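Local coordinates for protein Plm1 (Streptomyces sp. HK803, PDB 4HXY) that probably uses NADPH to reduce the beta-keto group of a polyketide intermediate, as the ketoreductase domain of the first module in phoslactomycin biosynthesis, at residues Thr181-Pro186 and Ala394-Ile399; Val357-Gly362 and Pro407-Val412. All blocks are in the same frame, centred on the assembly; numbering follows the deposited sequence.

Contact 1: Thr181-Pro186 and Ala394-Ile399; sequences TGTWTP and AMEQAI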
loop_
_atom_site.group_PDB
_atom_site.type_symbol
_atom_site.label_atom_id
_atom_site.label_comp_id
_atom_site.label_asym_id
_atom_site.label_seq_id
_atom_site.Cartn_x
_atom_site.Cartn_y
_atom_site.Cartn_z
ATOM N N THR A 181 -20.947 -13.823 0.908
ATOM C CA THR A 181 -21.164 -13.487 2.324
ATOM C C THR A 181 -22.569 -13.010 2.639
ATOM O O THR A 181 -23.368 -12.748 1.738
ATOM C CB THR A 181 -20.220 -12.329 2.779
ATOM O OG1 THR A 181 -20.681 -11.072 2.245
ATOM C CG2 THR A 181 -18.767 -12.580 2.359
ATOM N N GLY A 182 -22.818 -12.866 3.940
ATOM C CA GLY A 182 -23.990 -12.165 4.440
ATOM C C GLY A 182 -23.826 -10.656 4.324
ATOM O O GLY A 182 -22.850 -10.150 3.754
ATOM N N THR A 183 -24.806 -9.946 4.867
ATOM C CA THR A 183 -24.906 -8.494 4.777
ATOM C C THR A 183 -24.057 -7.815 5.848
ATOM O O THR A 183 -24.075 -8.238 6.984
ATOM C CB THR A 183 -26.384 -8.100 5.008
ATOM O OG1 THR A 183 -27.181 -8.699 3.974
ATOM C CG2 THR A 183 -26.572 -6.593 4.983
ATOM N N TRP A 184 -23.333 -6.752 5.492
ATOM C CA TRP A 184 -22.582 -5.968 6.466
ATOM C C TRP A 184 -23.548 -5.102 7.274
ATOM O O TRP A 184 -24.267 -4.295 6.697
ATOM C CB TRP A 184 -21.539 -5.087 5.756
ATOM C CG TRP A 184 -20.628 -4.369 6.699
ATOM C CD1 TRP A 184 -20.068 -4.858 7.850
ATOM C CD2 TRP A 184 -20.177 -3.025 6.571
ATOM N NE1 TRP A 184 -19.277 -3.881 8.439
ATOM C CE2 TRP A 184 -19.327 -2.760 7.661
ATOM C CE3 TRP A 184 -20.402 -2.022 5.626
ATOM C CZ2 TRP A 184 -18.713 -1.517 7.839
ATOM C CZ3 TRP A 184 -19.791 -0.779 5.817
ATOM C CH2 TRP A 184 -18.967 -0.554 6.907
ATOM N N THR A 185 -23.552 -5.281 8.593
ATOM C CA THR A 185 -24.499 -4.582 9.482
ATOM C C THR A 185 -23.743 -3.967 10.650
ATOM O O THR A 185 -23.873 -4.400 11.795
ATOM C CB THR A 185 -25.609 -5.523 9.981
ATOM O OG1 THR A 185 -25.029 -6.644 10.657
ATOM C CG2 THR A 185 -26.496 -6.000 8.836
ATOM N N PRO A 186 -22.935 -2.929 10.367
ATOM C CA PRO A 186 -22.166 -2.302 11.430
ATOM C C PRO A 186 -23.054 -1.660 12.485
ATOM O O PRO A 186 -24.086 -1.065 12.151
ATOM C CB PRO A 186 -21.386 -1.208 10.697
ATOM C CG PRO A 186 -22.154 -0.929 9.489
ATOM C CD PRO A 186 -22.772 -2.221 9.085
ATOM N N ALA A 394 -18.672 -5.288 -3.282
ATOM C CA ALA A 394 -17.366 -5.899 -3.049
ATOM C C ALA A 394 -16.800 -5.507 -1.696
ATOM O O ALA A 394 -16.148 -6.307 -1.041
ATOM C CB ALA A 394 -16.386 -5.527 -4.189
ATOM N N MET A 395 -17.063 -4.269 -1.263
ATOM C CA MET A 395 -16.666 -3.838 0.076
ATOM C C MET A 395 -17.276 -4.727 1.164
ATOM O O MET A 395 -16.574 -5.184 2.052
ATOM C CB MET A 395 -17.047 -2.382 0.315
ATOM C CG MET A 395 -16.631 -1.887 1.692
ATOM S SD MET A 395 -17.321 -0.264 2.057
ATOM C CE MET A 395 -19.045 -0.713 2.312
ATOM N N GLU A 396 -18.576 -4.963 1.074
ATOM C CA GLU A 396 -19.279 -5.848 2.013
ATOM C C GLU A 396 -18.679 -7.254 2.004
ATOM O O GLU A 396 -18.430 -7.840 3.049
ATOM C CB GLU A 396 -20.766 -5.893 1.648
ATOM C CG GLU A 396 -21.551 -6.999 2.275
ATOM C CD GLU A 396 -23.048 -6.888 1.970
ATOM O OE1 GLU A 396 -23.555 -7.668 1.105
ATOM O OE2 GLU A 396 -23.694 -6.001 2.588
ATOM N N GLN A 397 -18.409 -7.770 0.811
ATOM C CA GLN A 397 -17.805 -9.089 0.659
ATOM C C GLN A 397 -16.425 -9.165 1.327
ATOM O O GLN A 397 -16.106 -10.145 1.990
ATOM C CB GLN A 397 -17.691 -9.452 -0.821
ATOM C CG GLN A 397 -19.003 -9.742 -1.507
ATOM C CD GLN A 397 -18.828 -9.928 -3.004
ATOM O OE1 GLN A 397 -18.684 -8.969 -3.734
ATOM N NE2 GLN A 397 -18.781 -11.183 -3.453
ATOM N N ALA A 398 -15.622 -8.112 1.170
ATOM C CA ALA A 398 -14.298 -8.086 1.767
ATOM C C ALA A 398 -14.355 -8.072 3.290
ATOM O O ALA A 398 -13.571 -8.743 3.973
ATOM C CB ALA A 398 -13.484 -6.897 1.238
ATOM N N ILE A 399 -15.295 -7.295 3.828
ATOM C CA ILE A 399 -15.452 -7.148 5.264
ATOM C C ILE A 399 -16.002 -8.426 5.869
ATOM O O ILE A 399 -15.524 -8.857 6.925
ATOM C CB ILE A 399 -16.374 -5.934 5.614
ATOM C CG1 ILE A 399 -15.741 -4.629 5.155
ATOM C CG2 ILE A 399 -16.698 -5.895 7.140
ATOM C CD1 ILE A 399 -16.671 -3.438 5.183
HETATM O O HOH W 1 -21.971 -9.784 0.204
HETATM O O HOH W 2 -25.325 -9.945 1.384
#
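The indole of Trp184 is sandwiched between two aliphatic groups. On one face Ile399 places CD1 over the centre of the six-membered ring in a CH-pi contact, 3.7 Å from the ring centroid, while CG2 of the same residue approaches NE1 of Trp184 at 3.5 Å. Pro186 CD lies over the centre of the opposite face, so the chain covers its own tryptophan two residues on. Around the ring, Met395 bends at its last torsion and packs CE obliquely against Trp184 CZ3 at 3.6 Å; Met395 SD, 5.4 Å from the same centroid and also oblique, makes the Met-aromatic contact. Trp184 NE1 makes a weak hydrogen bond to Asp316. CG of Trp184 is anti to its backbone N (chi1 -174°), which turns the ring toward Ile399, with Val207 of helix 198-210 and Thr272 and Val274 of strand 270-275 also touching it. An alanine here would remove the ring that Ile399 and Met395 share, and would probably loosen the loop's hold on helix 388-400.

Beside this apolar layer, extended Glu396 reaches the loop backbone. Its OE2 accepts the N-H of Trp184 at 3.0 Å in a nearly straight bond (167°), met from above the carboxylate plane. Its OE1 takes Gln393 NE2 and two waters, one of which, 2.8 Å from Glu396 OE1, also donates to Thr181 OG1. So many donors on one carboxylate are consistent with its being ionised. The arrangement lashes the loop that enters the first strand, 189-193, of the NADPH-binding Rossmann fold to helix 388-400 of the short-chain dehydrogenase/reductase architecture.

Contact 2: Val357-Gly362 and Pro407-Val412; sequences VSVAWG and PVVADV. With NDP (NADPH dihydro-nicotinamide-adenine-dinucleotide phosphate), chain C.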
loop_
_atom_site.group_PDB
_atom_site.type_symbol
_atom_site.label_atom_id
_atom_site.label_comp_id
_atom_site.label_asym_id
_atom_site.label_seq_id
_atom_site.Cartn_x
_atom_site.Cartn_y
_atom_site.Cartn_z
ATOM N N VAL A 357 -9.274 -5.269 7.573
ATOM C CA VAL A 357 -9.119 -5.537 6.156
ATOM C C VAL A 357 -8.675 -4.280 5.426
ATOM O O VAL A 357 -9.158 -3.185 5.720
ATOM C CB VAL A 357 -10.384 -6.098 5.520
ATOM C CG1 VAL A 357 -11.599 -5.114 5.638
ATOM C CG2 VAL A 357 -10.084 -6.548 4.037
ATOM N N SER A 358 -7.754 -4.464 4.479
ATOM C CA SER A 358 -7.344 -3.401 3.579
ATOM C C SER A 358 -7.755 -3.795 2.185
ATOM O O SER A 358 -7.290 -4.817 1.670
ATOM C CB SER A 358 -5.841 -3.195 3.638
ATOM O OG SER A 358 -5.440 -2.095 2.827
ATOM N N VAL A 359 -8.632 -3.021 1.566
ATOM C CA VAL A 359 -9.054 -3.342 0.197
ATOM C C VAL A 359 -8.276 -2.437 -0.741
ATOM O O VAL A 359 -8.392 -1.212 -0.646
ATOM C CB VAL A 359 -10.565 -3.120 -0.029
ATOM C CG1 VAL A 359 -10.957 -3.459 -1.456
ATOM C CG2 VAL A 359 -11.404 -3.986 0.927
ATOM N N ALA A 360 -7.508 -3.051 -1.647
ATOM C CA ALA A 360 -6.726 -2.305 -2.641
ATOM C C ALA A 360 -7.619 -2.107 -3.864
ATOM O O ALA A 360 -7.728 -2.962 -4.734
ATOM C CB ALA A 360 -5.455 -3.050 -2.965
ATOM N N TRP A 361 -8.312 -0.980 -3.887
ATOM C CA TRP A 361 -9.229 -0.656 -4.956
ATOM C C TRP A 361 -8.561 -0.184 -6.265
ATOM O O TRP A 361 -7.622 0.638 -6.268
ATOM C CB TRP A 361 -10.115 0.492 -4.512
ATOM C CG TRP A 361 -10.942 0.219 -3.310
ATOM C CD1 TRP A 361 -10.801 0.770 -2.072
ATOM C CD2 TRP A 361 -12.120 -0.577 -3.263
ATOM N NE1 TRP A 361 -11.789 0.322 -1.245
ATOM C CE2 TRP A 361 -12.615 -0.508 -1.955
ATOM C CE3 TRP A 361 -12.768 -1.372 -4.186
ATOM C CZ2 TRP A 361 -13.756 -1.205 -1.552
ATOM C CZ3 TRP A 361 -13.909 -2.040 -3.810
ATOM C CH2 TRP A 361 -14.386 -1.969 -2.493
ATOM N N GLY A 362 -9.108 -0.664 -7.372
ATOM C CA GLY A 362 -9.014 0.075 -8.623
ATOM C C GLY A 362 -9.849 1.337 -8.604
ATOM O O GLY A 362 -10.490 1.666 -7.608
ATOM N N PRO A 407 -7.670 -8.224 -0.103
ATOM C CA PRO A 407 -8.072 -8.296 -1.493
ATOM C C PRO A 407 -7.728 -7.072 -2.322
ATOM O O PRO A 407 -7.670 -5.975 -1.827
ATOM C CB PRO A 407 -9.586 -8.429 -1.380
ATOM C CG PRO A 407 -9.892 -7.600 -0.202
ATOM C CD PRO A 407 -8.802 -7.871 0.766
ATOM N N VAL A 408 -7.511 -7.331 -3.601
ATOM C CA VAL A 408 -7.349 -6.301 -4.624
ATOM C C VAL A 408 -8.616 -6.408 -5.472
ATOM O O VAL A 408 -8.923 -7.497 -5.965
ATOM C CB VAL A 408 -6.101 -6.580 -5.489
ATOM C CG1 VAL A 408 -5.849 -5.427 -6.476
ATOM C CG2 VAL A 408 -4.872 -6.784 -4.615
ATOM N N VAL A 409 -9.353 -5.307 -5.613
ATOM C CA VAL A 409 -10.658 -5.306 -6.300
ATOM C C VAL A 409 -10.670 -4.233 -7.375
ATOM O O VAL A 409 -10.596 -3.042 -7.075
ATOM C CB VAL A 409 -11.801 -5.070 -5.299
ATOM C CG1 VAL A 409 -13.160 -5.007 -6.027
ATOM C CG2 VAL A 409 -11.795 -6.155 -4.195
ATOM N N ALA A 410 -10.731 -4.653 -8.641
ATOM C CA ALA A 410 -10.584 -3.723 -9.766
ATOM C C ALA A 410 -11.190 -4.335 -11.020
ATOM O O ALA A 410 -11.259 -5.555 -11.131
ATOM C CB ALA A 410 -9.090 -3.392 -9.998
ATOM N N ASP A 411 -11.621 -3.490 -11.950
ATOM C CA ASP A 411 -12.092 -3.947 -13.265
ATOM C C ASP A 411 -10.943 -3.771 -14.270
ATOM O O ASP A 411 -10.735 -2.658 -14.781
ATOM C CB ASP A 411 -13.299 -3.096 -13.667
ATOM C CG ASP A 411 -13.964 -3.560 -14.950
ATOM O OD1 ASP A 411 -13.388 -4.427 -15.638
ATOM O OD2 ASP A 411 -15.066 -3.038 -15.265
ATOM N N VAL A 412 -10.202 -4.851 -14.512
ATOM C CA VAL A 412 -9.008 -4.816 -15.352
ATOM C C VAL A 412 -9.284 -5.558 -16.650
ATOM O O VAL A 412 -9.805 -6.672 -16.626
ATOM C CB VAL A 412 -7.801 -5.486 -14.671
ATOM C CG1 VAL A 412 -6.542 -5.383 -15.571
ATOM C CG2 VAL A 412 -7.523 -4.841 -13.304
HETATM P PA NDP C . -11.529 12.414 -1.883
HETATM O O1A NDP C . -12.881 12.754 -2.413
HETATM O O2A NDP C . -10.420 13.407 -2.065
HETATM O O5B NDP C . -11.649 12.078 -0.327
HETATM C C5B NDP C . -10.509 12.143 0.506
HETATM C C4B NDP C . -10.947 12.617 1.861
HETATM O O4B NDP C . -9.848 12.646 2.749
HETATM C C3B NDP C . -11.495 14.024 1.849
HETATM O O3B NDP C . -12.748 14.007 2.561
HETATM C C2B NDP C . -10.473 14.858 2.587
HETATM O O2B NDP C . -11.213 15.903 3.183
HETATM C C1B NDP C . -9.918 13.809 3.546
HETATM N N9A NDP C . -8.629 14.105 4.159
HETATM C C8A NDP C . -7.424 14.355 3.538
HETATM N N7A NDP C . -6.490 14.603 4.481
HETATM C C5A NDP C . -7.083 14.486 5.714
HETATM C C6A NDP C . -6.623 14.612 7.014
HETATM N N6A NDP C . -5.368 14.904 7.341
HETATM N N1A NDP C . -7.530 14.440 8.045
HETATM C C2A NDP C . -8.855 14.110 7.786
HETATM N N3A NDP C . -9.324 13.987 6.503
HETATM C C4A NDP C . -8.429 14.168 5.495
HETATM O O3 NDP C . -10.996 11.029 -2.507
HETATM P PN NDP C . -11.802 9.688 -2.758
HETATM O O1N NDP C . -11.657 9.375 -4.198
HETATM O O2N NDP C . -13.151 9.673 -2.159
HETATM O O5D NDP C . -10.870 8.582 -2.078
HETATM C C5D NDP C . -10.944 8.293 -0.706
HETATM C C4D NDP C . -9.965 7.172 -0.401
HETATM O O4D NDP C . -10.123 6.107 -1.323
HETATM C C3D NDP C . -8.528 7.624 -0.520
HETATM O O3D NDP C . -7.812 7.183 0.593
HETATM C C2D NDP C . -8.006 6.943 -1.768
HETATM O O2D NDP C . -6.617 6.687 -1.724
HETATM C C1D NDP C . -8.871 5.701 -1.836
HETATM N N1N NDP C . -9.050 5.230 -3.216
HETATM C C2N NDP C . -9.828 5.926 -4.097
HETATM C C3N NDP C . -9.891 5.596 -5.452
HETATM C C7N NDP C . -10.793 6.303 -6.387
HETATM O O7N NDP C . -10.920 5.738 -7.637
HETATM N N7N NDP C . -11.431 7.434 -6.126
HETATM C C4N NDP C . -9.347 4.258 -5.874
HETATM C C5N NDP C . -8.526 3.572 -4.833
HETATM C C6N NDP C . -8.429 4.065 -3.553
HETATM P P2B NDP C . -10.541 17.222 3.789
HETATM O O1X NDP C . -11.713 18.109 4.143
HETATM O O2X NDP C . -9.619 17.887 2.758
HETATM O O3X NDP C . -9.717 16.882 4.961
#
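Strands 357-361 and 408-412 run parallel at 22° to each other, and the tightly bonded part runs from Ala360 to Gly362. The N-H of Ala360 points almost straight at Pro407 O, 2.9 Å away and in the carbonyl plane, while Ala360 O receives Val409 N at 3.0 Å from above its own plane. One residue therefore bridges to positions on both sides of Val408, as in regular parallel pairing, and Gly362 N extends the pattern to Val409 O at 2.8 Å.

Side chains pack densely on the face bearing Trp361 and Val409. These two lie side by side, with Val409 CG1 3.8 Å from Trp361 CZ3; Val359 CG1 sits over the centre of the indole face, and Phe320 and Trp364 meet the ring edge-to-face. Between the two strands, the face bearing Ala360 and Val408 is more loosely packed, Ala360 CB and Val408 CG2 being 4.1 Å apart, though Phe8 and Ile323 touch Val408.

At partly exposed Pro407 hydrogen bonding gives way to van der Waals contact: proline has no N-H for Ser358 O, so Pro407 CD lies against Ser358 O at 3.5 Å, and the ring packs on methyls of Val357 and Val359. Ser358 N is hydrogen-bonded to Asp406 OD1. Beyond Ala410, Asp411 and Val412, both partly exposed, continue without a partner in 357-362.

At the buried end of strand 357-361, Gly362 O lies 3.3 Å from C4N of NADPH, the hydride-bearing carbon. The arrangement is that of a Rossmann-fold short-chain dehydrogenase/reductase, in which the C-terminal ends of the parallel strands border the cofactor.

In the fold
From the N terminus, the chain first forms strand 6-14, which later pairs with strand 408-412, and reaches Thr181-Pro186 before entering the Rossmann core at strand 189-193. Val357-Gly362 follows, then helix 388-400 and finally Pro407-Val412. Contact 1 closes a loop of 207 intervening residues and contact 2 one of 44; their segments alternate, so the loops cross. The centres are 14 Å apart, and the helix joins them: Ala398 packs on Val359 and Pro407, Met395 on Trp361, and Ala394 on Val409. The helix is thus wedged between the incoming loop and the two paired strands, tying the core's entrance to the sheet beside the nicotinamide.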